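Local coordinates for vinylacetyl-CoA Delta-isomerase (Nitrosopumilus maritimus SCM1, PDB 6VJR), which probably converts 4-hydroxybutyryl-CoA to crotonyl-CoA, with vinylacetyl-CoA isomerase activity, using FAD and a [4Fe-4S] cluster, at residues T148-D153 against S181-H186; I196-T201 against G215-D220; T225-R230 against E254-L259. One frame throughout, in Å; residues are numbered along the deposited sequence.

Interaction 1 (T148-D153 against S181-H186). With FAD (flavin-adenine dinucleotide), chain F.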
loop_
_atom_site.group_PDB
_atom_site.type_symbol
_atom_site.label_atom_id
_atom_site.label_comp_id
_atom_site.label_asym_id
_atom_site.label_seq_id
_atom_site.Cartn_x
_atom_site.Cartn_y
_atom_site.Cartn_z
ATOM N N THR A 148 14.615 -27.807 4.431
ATOM C CA THR A 148 15.039 -27.176 3.190
ATOM C C THR A 148 16.432 -27.603 2.754
ATOM O O THR A 148 17.427 -27.235 3.367
ATOM C CB THR A 148 14.984 -25.664 3.339
ATOM O OG1 THR A 148 13.764 -25.223 3.926
ATOM C CG2 THR A 148 15.203 -25.014 1.988
ATOM N N ASP A 149 16.490 -28.248 1.575
ATOM C CA ASP A 149 17.730 -28.616 0.915
ATOM C C ASP A 149 18.223 -27.405 0.116
ATOM O O ASP A 149 17.531 -26.393 -0.039
ATOM C CB ASP A 149 17.528 -29.781 -0.048
ATOM C CG ASP A 149 16.783 -30.940 0.598
ATOM O OD1 ASP A 149 15.541 -30.836 0.657
ATOM O OD2 ASP A 149 17.442 -31.844 1.144
ATOM N N PRO A 150 19.475 -27.436 -0.371
ATOM C CA PRO A 150 19.973 -26.353 -1.211
ATOM C C PRO A 150 19.197 -26.158 -2.513
ATOM O O PRO A 150 19.083 -25.011 -2.929
ATOM C CB PRO A 150 21.435 -26.710 -1.429
ATOM C CG PRO A 150 21.777 -27.588 -0.249
ATOM C CD PRO A 150 20.526 -28.381 -0.038
ATOM N N LYS A 151 18.795 -27.264 -3.139
ATOM C CA LYS A 151 17.844 -27.346 -4.234
ATOM C C LYS A 151 18.407 -27.125 -5.649
ATOM O O LYS A 151 17.671 -27.368 -6.601
ATOM C CB LYS A 151 16.626 -26.426 -4.061
ATOM C CG LYS A 151 15.781 -26.761 -2.836
ATOM C CD LYS A 151 14.441 -26.053 -2.755
ATOM C CE LYS A 151 14.563 -24.605 -2.843
ATOM N NZ LYS A 151 13.319 -23.818 -2.684
ATOM N N GLY A 152 19.609 -26.590 -5.844
ATOM C CA GLY A 152 20.163 -26.489 -7.192
ATOM C C GLY A 152 19.314 -25.637 -8.131
ATOM O O GLY A 152 19.008 -24.465 -7.853
ATOM N N ASP A 153 18.942 -26.236 -9.267
ATOM C CA ASP A 153 18.113 -25.569 -10.252
ATOM C C ASP A 153 16.654 -25.623 -9.787
ATOM O O ASP A 153 16.047 -26.696 -9.691
ATOM C CB ASP A 153 18.293 -26.248 -11.596
ATOM C CG ASP A 153 17.536 -25.560 -12.723
ATOM O OD1 ASP A 153 16.497 -24.854 -12.432
ATOM O OD2 ASP A 153 17.922 -25.753 -13.864
ATOM N N SER A 181 23.002 -38.879 2.263
ATOM C CA SER A 181 23.891 -37.825 1.825
ATOM C C SER A 181 23.056 -36.680 1.255
ATOM O O SER A 181 21.964 -36.883 0.712
ATOM C CB SER A 181 24.891 -38.330 0.792
ATOM O OG SER A 181 25.751 -39.320 1.339
ATOM N N GLY A 182 23.623 -35.476 1.356
ATOM C CA GLY A 182 22.977 -34.282 0.865
ATOM C C GLY A 182 23.309 -33.143 1.816
ATOM O O GLY A 182 24.378 -33.116 2.415
ATOM N N ALA A 183 22.421 -32.169 1.888
ATOM C CA ALA A 183 22.635 -31.032 2.760
ATOM C C ALA A 183 21.288 -30.417 3.101
ATOM O O ALA A 183 20.316 -30.620 2.353
ATOM C CB ALA A 183 23.510 -30.042 2.071
ATOM N N LYS A 184 21.272 -29.641 4.170
ATOM C CA LYS A 184 20.100 -28.876 4.577
ATOM C C LYS A 184 20.579 -27.447 4.851
ATOM O O LYS A 184 21.549 -27.257 5.569
ATOM C CB LYS A 184 19.441 -29.507 5.811
ATOM C CG LYS A 184 18.808 -30.868 5.545
ATOM C CD LYS A 184 17.638 -30.983 4.564
ATOM C CE LYS A 184 16.956 -32.306 4.592
ATOM N NZ LYS A 184 15.927 -32.350 3.531
ATOM N N ALA A 185 19.993 -26.460 4.142
ATOM C CA ALA A 185 20.440 -25.083 4.208
ATOM C C ALA A 185 19.592 -24.260 5.167
ATOM O O ALA A 185 18.452 -24.597 5.459
ATOM C CB ALA A 185 20.439 -24.497 2.811
ATOM N N HIS A 186 20.163 -23.135 5.623
ATOM C CA HIS A 186 19.450 -22.121 6.413
ATOM C C HIS A 186 18.940 -22.658 7.753
ATOM O O HIS A 186 17.852 -22.296 8.192
ATOM C CB HIS A 186 18.218 -21.595 5.677
ATOM C CG HIS A 186 18.410 -21.489 4.207
ATOM N ND1 HIS A 186 19.213 -20.585 3.539
ATOM C CD2 HIS A 186 17.823 -22.255 3.272
ATOM C CE1 HIS A 186 19.116 -20.836 2.246
ATOM N NE2 HIS A 186 18.262 -21.830 2.062
HETATM P PA FAD F . 14.266 -19.981 -3.471
HETATM O O1A FAD F . 13.392 -21.163 -3.565
HETATM O O2A FAD F . 15.523 -19.995 -4.244
HETATM O O5B FAD F . 13.327 -18.719 -3.721
HETATM C C5B FAD F . 13.789 -17.548 -4.439
HETATM C C4B FAD F . 12.656 -17.026 -5.274
HETATM O O4B FAD F . 12.414 -17.934 -6.377
HETATM C C3B FAD F . 11.299 -16.838 -4.570
HETATM O O3B FAD F . 10.633 -15.678 -5.075
HETATM C C2B FAD F . 10.533 -18.096 -4.960
HETATM O O2B FAD F . 9.117 -18.020 -4.909
HETATM C C1B FAD F . 11.044 -18.316 -6.386
HETATM N N9A FAD F . 10.998 -19.709 -6.815
HETATM C C8A FAD F . 11.728 -20.792 -6.376
HETATM N N7A FAD F . 11.472 -21.917 -6.994
HETATM C C5A FAD F . 10.481 -21.568 -7.893
HETATM C C6A FAD F . 9.772 -22.323 -8.850
HETATM N N6A FAD F . 10.019 -23.613 -9.082
HETATM N N1A FAD F . 8.799 -21.693 -9.547
HETATM C C2A FAD F . 8.598 -20.381 -9.325
HETATM N N3A FAD F . 9.220 -19.557 -8.485
HETATM C C4A FAD F . 10.160 -20.215 -7.779
HETATM N N1 FAD F . 14.395 -24.140 6.509
HETATM C C2 FAD F . 14.484 -25.272 7.283
HETATM O O2 FAD F . 14.267 -26.409 6.836
HETATM N N3 FAD F . 14.761 -25.132 8.630
HETATM C C4 FAD F . 15.001 -23.964 9.294
HETATM O O4 FAD F . 15.344 -23.944 10.464
HETATM C C4X FAD F . 15.000 -22.789 8.437
HETATM N N5 FAD F . 15.256 -21.600 8.992
HETATM C C5X FAD F . 15.472 -20.537 8.141
HETATM C C6 FAD F . 15.969 -19.322 8.636
HETATM C C7 FAD F . 16.242 -18.249 7.802
HETATM C C7M FAD F . 16.876 -17.000 8.364
HETATM C C8 FAD F . 15.876 -18.322 6.443
HETATM C C8M FAD F . 16.056 -17.136 5.540
HETATM C C9 FAD F . 15.305 -19.470 5.945
HETATM C C9A FAD F . 15.128 -20.601 6.780
HETATM N N10 FAD F . 14.671 -21.820 6.280
HETATM C C10 FAD F . 14.675 -22.979 7.057
HETATM C "C1'" FAD F . 14.589 -21.931 4.811
HETATM C "C2'" FAD F . 13.358 -21.394 4.122
HETATM O "O2'" FAD F . 12.321 -22.364 4.271
HETATM C "C3'" FAD F . 13.657 -21.149 2.636
HETATM O "O3'" FAD F . 14.524 -20.031 2.590
HETATM C "C4'" FAD F . 12.422 -20.989 1.736
HETATM O "O4'" FAD F . 11.735 -22.239 1.590
HETATM C "C5'" FAD F . 12.768 -20.461 0.355
HETATM O "O5'" FAD F . 13.695 -21.334 -0.269
HETATM P P FAD F . 15.047 -20.804 -0.832
HETATM O O1P FAD F . 15.823 -20.082 0.178
HETATM O O2P FAD F . 15.680 -21.934 -1.529
HETATM O O3P FAD F . 14.687 -19.697 -1.934
HETATM O O HOH W 1 17.551 -23.544 -0.219
#
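Residues 148-153 form an irregular loop after strand 143-146 and lean on the strand that leads to His186, where the chain turns a corner. The backbones come closest at Asp149 and Lys184, whose CA atoms are 4.4 Å apart. One backbone hydrogen bond joins the segments: Ala185 N points nearly along the carbonyl axis of Thr148 O, at 2.8 Å. Asp149 and Lys184 run side by side. Lys184 bends at its second torsion (chi2 -63°), and its NZ meets Asp149 OD2 at 2.9 Å in a salt bridge, arriving from above the carboxylate plane. Both ends have further partners: OD2 also accepts from Thr168 N, while NZ donates to the carbonyl oxygens of Met147 and Met199. An alanine in place of Asp149 would remove the carboxylate and would probably leave the buried Lys184 ammonium without its counter-charge and Thr168 N without this acceptor, loosening the loop. Pro150 CG packs on Ala183 CB at 3.8 Å, and Tyr409 of the second subunit covers both residues. Thr148 CG2 touches the edge of the His186 ring near CD2, at 4.0 Å. The backbone N of Thr148 donates almost straight to FAD O2 at 2.8 Å, and its OG1 donates to FAD N1 at 2.9 Å while accepting from FAD O2'. Lys151, bent at chi3 (-55°), brings NZ to the diphosphate oxygen FAD O1A at 2.8 Å. A water lies in the plane of the His186 ring, hydrogen-bonded to NE2, Asp149 O and FAD O2P; ND1 of that ring bonds to Thr390 of the second subunit. The loop and the corner at His186 thus form one wall of the FAD site, holding the pyrimidine edge of the isoalloxazine and the diphosphate, with the second subunit contributing to the same pocket.

Interaction 2 (I196-T201 against G215-D220)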
loop_
_atom_site.group_PDB
_atom_site.type_symbol
_atom_site.label_atom_id
_atom_site.label_comp_id
_atom_site.label_asym_id
_atom_site.label_seq_id
_atom_site.Cartn_x
_atom_site.Cartn_y
_atom_site.Cartn_z
ATOM N N ILE A 196 18.342 -33.407 15.328
ATOM C CA ILE A 196 17.869 -32.744 14.118
ATOM C C ILE A 196 17.047 -33.760 13.325
ATOM O O ILE A 196 17.490 -34.914 13.145
ATOM C CB ILE A 196 19.065 -32.243 13.315
ATOM C CG1 ILE A 196 19.826 -31.159 14.121
ATOM C CG2 ILE A 196 18.595 -31.716 11.971
ATOM C CD1 ILE A 196 21.234 -30.899 13.664
ATOM N N ILE A 197 15.818 -33.368 12.940
ATOM C CA ILE A 197 14.960 -34.216 12.129
ATOM C C ILE A 197 15.042 -33.771 10.669
ATOM O O ILE A 197 14.642 -32.662 10.321
ATOM C CB ILE A 197 13.502 -34.190 12.623
ATOM C CG1 ILE A 197 13.377 -34.575 14.110
ATOM C CG2 ILE A 197 12.691 -35.155 11.769
ATOM C CD1 ILE A 197 11.995 -34.454 14.681
ATOM N N LEU A 198 15.559 -34.662 9.824
ATOM C CA LEU A 198 15.644 -34.427 8.394
ATOM C C LEU A 198 14.285 -34.756 7.776
ATOM O O LEU A 198 13.727 -35.811 8.071
ATOM C CB LEU A 198 16.702 -35.355 7.785
ATOM C CG LEU A 198 18.105 -35.261 8.381
ATOM C CD1 LEU A 198 18.990 -36.319 7.786
ATOM C CD2 LEU A 198 18.678 -33.857 8.215
ATOM N N MET A 199 13.831 -33.913 6.836
ATOM C CA MET A 199 12.526 -34.100 6.206
ATOM C C MET A 199 12.591 -33.623 4.765
ATOM O O MET A 199 13.267 -32.651 4.495
ATOM C CB MET A 199 11.430 -33.270 6.900
ATOM C CG MET A 199 11.182 -33.584 8.370
ATOM S SD MET A 199 10.077 -32.411 9.199
ATOM C CE MET A 199 11.230 -31.043 9.435
ATOM N N PRO A 200 11.878 -34.273 3.833
ATOM C CA PRO A 200 11.826 -33.812 2.445
ATOM C C PRO A 200 11.144 -32.454 2.357
ATOM O O PRO A 200 10.287 -32.120 3.177
ATOM C CB PRO A 200 11.093 -34.908 1.705
ATOM C CG PRO A 200 10.358 -35.637 2.805
ATOM C CD PRO A 200 11.061 -35.463 4.086
ATOM N N THR A 201 11.539 -31.671 1.359
ATOM C CA THR A 201 11.083 -30.287 1.263
ATOM C C THR A 201 10.058 -30.000 0.159
ATOM O O THR A 201 9.613 -28.845 0.044
ATOM C CB THR A 201 12.284 -29.365 1.078
ATOM O OG1 THR A 201 11.837 -28.033 1.370
ATOM C CG2 THR A 201 12.806 -29.386 -0.338
ATOM N N GLY A 215 14.320 -38.775 9.028
ATOM C CA GLY A 215 15.059 -39.424 10.105
ATOM C C GLY A 215 15.645 -38.426 11.078
ATOM O O GLY A 215 15.985 -37.314 10.690
ATOM N N ALA A 216 15.759 -38.856 12.340
ATOM C CA ALA A 216 16.332 -38.037 13.394
ATOM C C ALA A 216 17.788 -38.445 13.588
ATOM O O ALA A 216 18.110 -39.629 13.738
ATOM C CB ALA A 216 15.560 -38.251 14.628
ATOM N N ILE A 217 18.647 -37.440 13.667
ATOM C CA ILE A 217 20.057 -37.658 13.901
ATOM C C ILE A 217 20.481 -36.825 15.107
ATOM O O ILE A 217 20.009 -35.695 15.294
ATOM C CB ILE A 217 20.912 -37.335 12.673
ATOM C CG1 ILE A 217 20.846 -35.896 12.258
ATOM C CG2 ILE A 217 20.547 -38.234 11.508
ATOM C CD1 ILE A 217 21.845 -35.516 11.190
ATOM N N PRO A 218 21.403 -37.344 15.947
ATOM C CA PRO A 218 21.993 -36.508 16.982
ATOM C C PRO A 218 22.843 -35.421 16.332
ATOM O O PRO A 218 23.464 -35.660 15.293
ATOM C CB PRO A 218 22.723 -37.515 17.865
ATOM C CG PRO A 218 23.177 -38.526 16.840
ATOM C CD PRO A 218 22.005 -38.682 15.890
ATOM N N ALA A 219 22.936 -34.265 16.983
ATOM C CA ALA A 219 23.693 -33.171 16.398
ATOM C C ALA A 219 25.159 -33.550 16.231
ATOM O O ALA A 219 25.822 -32.982 15.381
ATOM C CB ALA A 219 23.602 -31.931 17.259
ATOM N N ASP A 220 25.665 -34.494 17.043
ATOM C CA ASP A 220 27.060 -34.950 16.959
ATOM C C ASP A 220 27.255 -36.188 16.075
ATOM O O ASP A 220 28.292 -36.819 16.183
ATOM C CB ASP A 220 27.651 -35.201 18.340
ATOM C CG ASP A 220 27.040 -36.317 19.160
ATOM O OD1 ASP A 220 26.038 -36.907 18.677
ATOM O OD2 ASP A 220 27.607 -36.613 20.268
#
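Four backbone hydrogen bonds set the framework between strand residues 196-198 and 215-218, which run antiparallel with 147° between their directions. Ile196 and Ile217 form a hydrogen-bonded pair: Ile196 N reaches Ile217 O at 2.8 Å, and Ile217 N returns to Ile196 O at 2.8 Å, both nearly along the carbonyl axes. Leu198 and Gly215 form the next: Leu198 N meets Gly215 O at 2.8 Å, whereas Gly215 N to Leu198 O is longer, 3.2 Å, and less straight (150° at the hydrogen), although it falls on a carbonyl lone pair. CA-H...O contacts fill the gaps between these bonds, the shorter from Ala216 CA to Ile196 O at 3.3 Å. Apolar packing follows the two faces of the sheet. On one, Ile196 CB lies 4.2 Å from Ile217 CG1, which takes the crowded position between the backbone N and the carbonyl carbon (chi1 63°), and Leu198 CD1 approaches the CG2 branch of Ile217. Beyond the strand end Ile196 CD1 reaches Ala219 CB at 4.4 Å. Leu198 lays CB and CG beside Gly215 O, opposite a glycine that adds no side chain to this face. The three branched side chains pack onto Ile257 and Leu259 of strand 254-259. On the other face the non-hydrogen-bonded pair is lighter: Ile197 CG1 meets Ala216 CB at 4.3 Å, and Ile197 continues into Met107 and Leu110 of helix 101-121. Backbone bonds of Ile197 to strand 143-146 and of Ala216 to Lys268 extend the sheet. The chemistry is therefore backbone hydrogen bonding plus aliphatic contact: the amides and carbonyls of the two hydrogen-bonded pairs satisfy one another, and hydrocarbon on both faces joins the strands to the helix on one side and the second sheet on the other.

Interaction 3 (T225-R230 against E254-L259); sequences TYIYGR and EALIIL
Strands 225-228 and 254-259 pair regularly from Thr225-Ile258 to Tyr228-Ala255. Ile258 N meets Thr225 O at 2.7 Å, nearly along the carbonyl axis, and Thr225 N answers to a lone pair of Ile258 O at 3.0 Å. Ile227 and Leu256 repeat the antiparallel hydrogen-bonded pair, with Ile227 N to Leu256 O and Leu256 N to Ile227 O each 2.9 Å. On the face of these residues Ile227 CD1 lies 4.3 Å from Ile258 CG1, and Pro392, Leu406 and Tyr409 of the second subunit pack on Ile227, Leu256 and Ile258 respectively. On the other face the Tyr226 ring lies alongside Ile257, both side chains pointing the same way, with ring atom CD2 4.0 Å from Ile257 CG1; the phenol OH is held by Ala219 O. Toward Gly229 and Glu254 the paired ladder gives way to a single backbone bond, Gly229 N to Glu254 O at 3.0 Å, with the donor above the carbonyl plane. That same oxygen lies over the centre of the Tyr228 ring, whose chi1 of -146° departs from a staggered position. Beyond it the backbones are joined by water, which donates to Gly229 O and accepts from Glu254 N. Glu254 was modelled in two conformers; in this one OE1 bonds to Gln231, and the residue touches FAD. The Arg230 guanidinium makes salt bridges with Asp234 and with Glu239 and Asp244 of the second subunit. Regular antiparallel pairing at one end and a single water bridge at the other mark the point where the mixed beta-sheet of the N-terminal region meets the flavin pocket.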
loop_
_atom_site.group_PDB
_atom_site.type_symbol
_atom_site.label_atom_id
_atom_site.label_comp_id
_atom_site.label_asym_id
_atom_site.label_seq_id
_atom_site.Cartn_x
_atom_site.Cartn_y
_atom_site.Cartn_z
ATOM N N THR A 225 28.941 -32.078 8.674
ATOM C CA THR A 225 29.713 -30.852 8.755
ATOM C C THR A 225 28.736 -29.673 8.773
ATOM O O THR A 225 27.792 -29.650 7.974
ATOM C CB THR A 225 30.643 -30.733 7.542
ATOM O OG1 THR A 225 31.490 -31.884 7.400
ATOM C CG2 THR A 225 31.472 -29.467 7.642
ATOM N N TYR A 226 28.996 -28.711 9.669
ATOM C CA TYR A 226 28.214 -27.476 9.751
ATOM C C TYR A 226 29.049 -26.324 9.227
ATOM O O TYR A 226 30.203 -26.157 9.648
ATOM C CB TYR A 226 27.793 -27.150 11.189
ATOM C CG TYR A 226 26.951 -28.211 11.858
ATOM C CD1 TYR A 226 27.557 -29.247 12.551
ATOM C CD2 TYR A 226 25.567 -28.200 11.795
ATOM C CE1 TYR A 226 26.809 -30.229 13.190
ATOM C CE2 TYR A 226 24.811 -29.171 12.434
ATOM C CZ TYR A 226 25.428 -30.194 13.128
ATOM O OH TYR A 226 24.621 -31.127 13.725
ATOM N N ILE A 227 28.462 -25.532 8.310
ATOM C CA ILE A 227 29.119 -24.344 7.798
ATOM C C ILE A 227 28.254 -23.136 8.164
ATOM O O ILE A 227 27.142 -23.015 7.690
ATOM C CB ILE A 227 29.433 -24.432 6.306
ATOM C CG1 ILE A 227 30.192 -25.718 5.935
ATOM C CG2 ILE A 227 30.233 -23.191 5.925
ATOM C CD1 ILE A 227 30.405 -25.904 4.458
ATOM N N TYR A 228 28.769 -22.312 9.069
ATOM C CA TYR A 228 27.985 -21.255 9.686
ATOM C C TYR A 228 27.617 -20.186 8.654
ATOM O O TYR A 228 28.430 -19.821 7.834
ATOM C CB TYR A 228 28.799 -20.634 10.822
ATOM C CG TYR A 228 27.982 -20.166 12.020
ATOM C CD1 TYR A 228 27.687 -21.049 13.057
ATOM C CD2 TYR A 228 27.519 -18.866 12.133
ATOM C CE1 TYR A 228 26.901 -20.682 14.119
ATOM C CE2 TYR A 228 26.751 -18.479 13.225
ATOM C CZ TYR A 228 26.470 -19.386 14.223
ATOM O OH TYR A 228 25.715 -19.016 15.294
ATOM N N GLY A 229 26.413 -19.623 8.757
ATOM C CA GLY A 229 26.040 -18.491 7.928
ATOM C C GLY A 229 26.480 -17.151 8.522
ATOM O O GLY A 229 26.388 -16.908 9.703
ATOM N N ARG A 230 26.896 -16.228 7.652
ATOM C CA ARG A 230 27.126 -14.859 8.071
ATOM C C ARG A 230 25.789 -14.188 8.347
ATOM O O ARG A 230 24.748 -14.652 7.897
ATOM C CB ARG A 230 27.855 -14.064 6.998
ATOM C CG ARG A 230 29.307 -14.452 6.797
ATOM C CD ARG A 230 30.107 -13.325 6.210
ATOM N NE ARG A 230 30.367 -12.302 7.227
ATOM C CZ ARG A 230 31.442 -11.523 7.235
ATOM N NH1 ARG A 230 32.280 -11.496 6.192
ATOM N NH2 ARG A 230 31.626 -10.689 8.246
ATOM N N GLU A 254 22.021 -19.563 11.922
ATOM C CA GLU A 254 21.758 -20.420 10.783
ATOM C C GLU A 254 23.061 -21.092 10.362
ATOM O O GLU A 254 24.153 -20.499 10.484
ATOM C CB GLU A 254 21.177 -19.611 9.621
ATOM C CG GLU A 254 19.931 -18.809 9.996
ATOM C CD GLU A 254 20.212 -17.437 10.616
ATOM O OE1 GLU A 254 21.061 -16.670 10.087
ATOM O OE2 GLU A 254 19.535 -17.108 11.630
ATOM N N ALA A 255 22.937 -22.333 9.843
ATOM C CA ALA A 255 24.091 -22.992 9.247
ATOM C C ALA A 255 23.627 -23.918 8.120
ATOM O O ALA A 255 22.483 -24.358 8.095
ATOM C CB ALA A 255 24.884 -23.748 10.300
ATOM N N LEU A 256 24.571 -24.250 7.238
ATOM C CA LEU A 256 24.420 -25.290 6.236
ATOM C C LEU A 256 24.916 -26.601 6.838
ATOM O O LEU A 256 26.053 -26.694 7.297
ATOM C CB LEU A 256 25.245 -24.867 5.027
ATOM C CG LEU A 256 25.278 -25.832 3.845
ATOM C CD1 LEU A 256 23.940 -26.074 3.204
ATOM C CD2 LEU A 256 26.308 -25.378 2.838
ATOM N N ILE A 257 24.046 -27.602 6.820
ATOM C CA ILE A 257 24.363 -28.921 7.341
ATOM C C ILE A 257 24.685 -29.832 6.156
ATOM O O ILE A 257 23.844 -30.078 5.279
ATOM C CB ILE A 257 23.201 -29.504 8.133
ATOM C CG1 ILE A 257 22.627 -28.554 9.175
ATOM C CG2 ILE A 257 23.652 -30.826 8.760
ATOM C CD1 ILE A 257 21.461 -29.150 9.933
ATOM N N ILE A 258 25.933 -30.265 6.099
ATOM C CA ILE A 258 26.354 -31.220 5.092
ATOM C C ILE A 258 26.266 -32.626 5.671
ATOM O O ILE A 258 26.685 -32.846 6.800
ATOM C CB ILE A 258 27.765 -30.933 4.573
ATOM C CG1 ILE A 258 28.002 -29.445 4.276
ATOM C CG2 ILE A 258 28.049 -31.858 3.378
ATOM C CD1 ILE A 258 27.149 -28.894 3.155
ATOM N N LEU A 259 25.713 -33.562 4.884
ATOM C CA LEU A 259 25.592 -34.964 5.267
ATOM C C LEU A 259 26.366 -35.851 4.297
ATOM O O LEU A 259 26.094 -35.829 3.081
ATOM C CB LEU A 259 24.111 -35.338 5.221
ATOM C CG LEU A 259 23.159 -34.401 5.974
ATOM C CD1 LEU A 259 21.713 -34.552 5.537
ATOM C CD2 LEU A 259 23.270 -34.613 7.441
HETATM O O HOH W 2 23.983 -17.390 11.363
#

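From the N terminus the three contacts follow in series; none nests in or crosses another. Interaction 1 closes the excursion that leaves strand 143-146 and returns on strand 177-188. Interaction 2 then closes the connection between the neighbouring strands 195-198 and 213-218 of the four-stranded sheet, and interaction 3 closes the long strand-free loop from 224-228 to 254-259. They interlock: Asp149 OD1 packs on Thr201 CG2 at 3.3 Å and Lys184 CG on Leu198 CD2, tying interactions 1 and 2. Strand 254-259 pairs with strand 177-188 through Lys184 O and Ile257 N, tying 1 and 3. Interactions 2 and 3 join the four-stranded sheet to the larger mixed sheet.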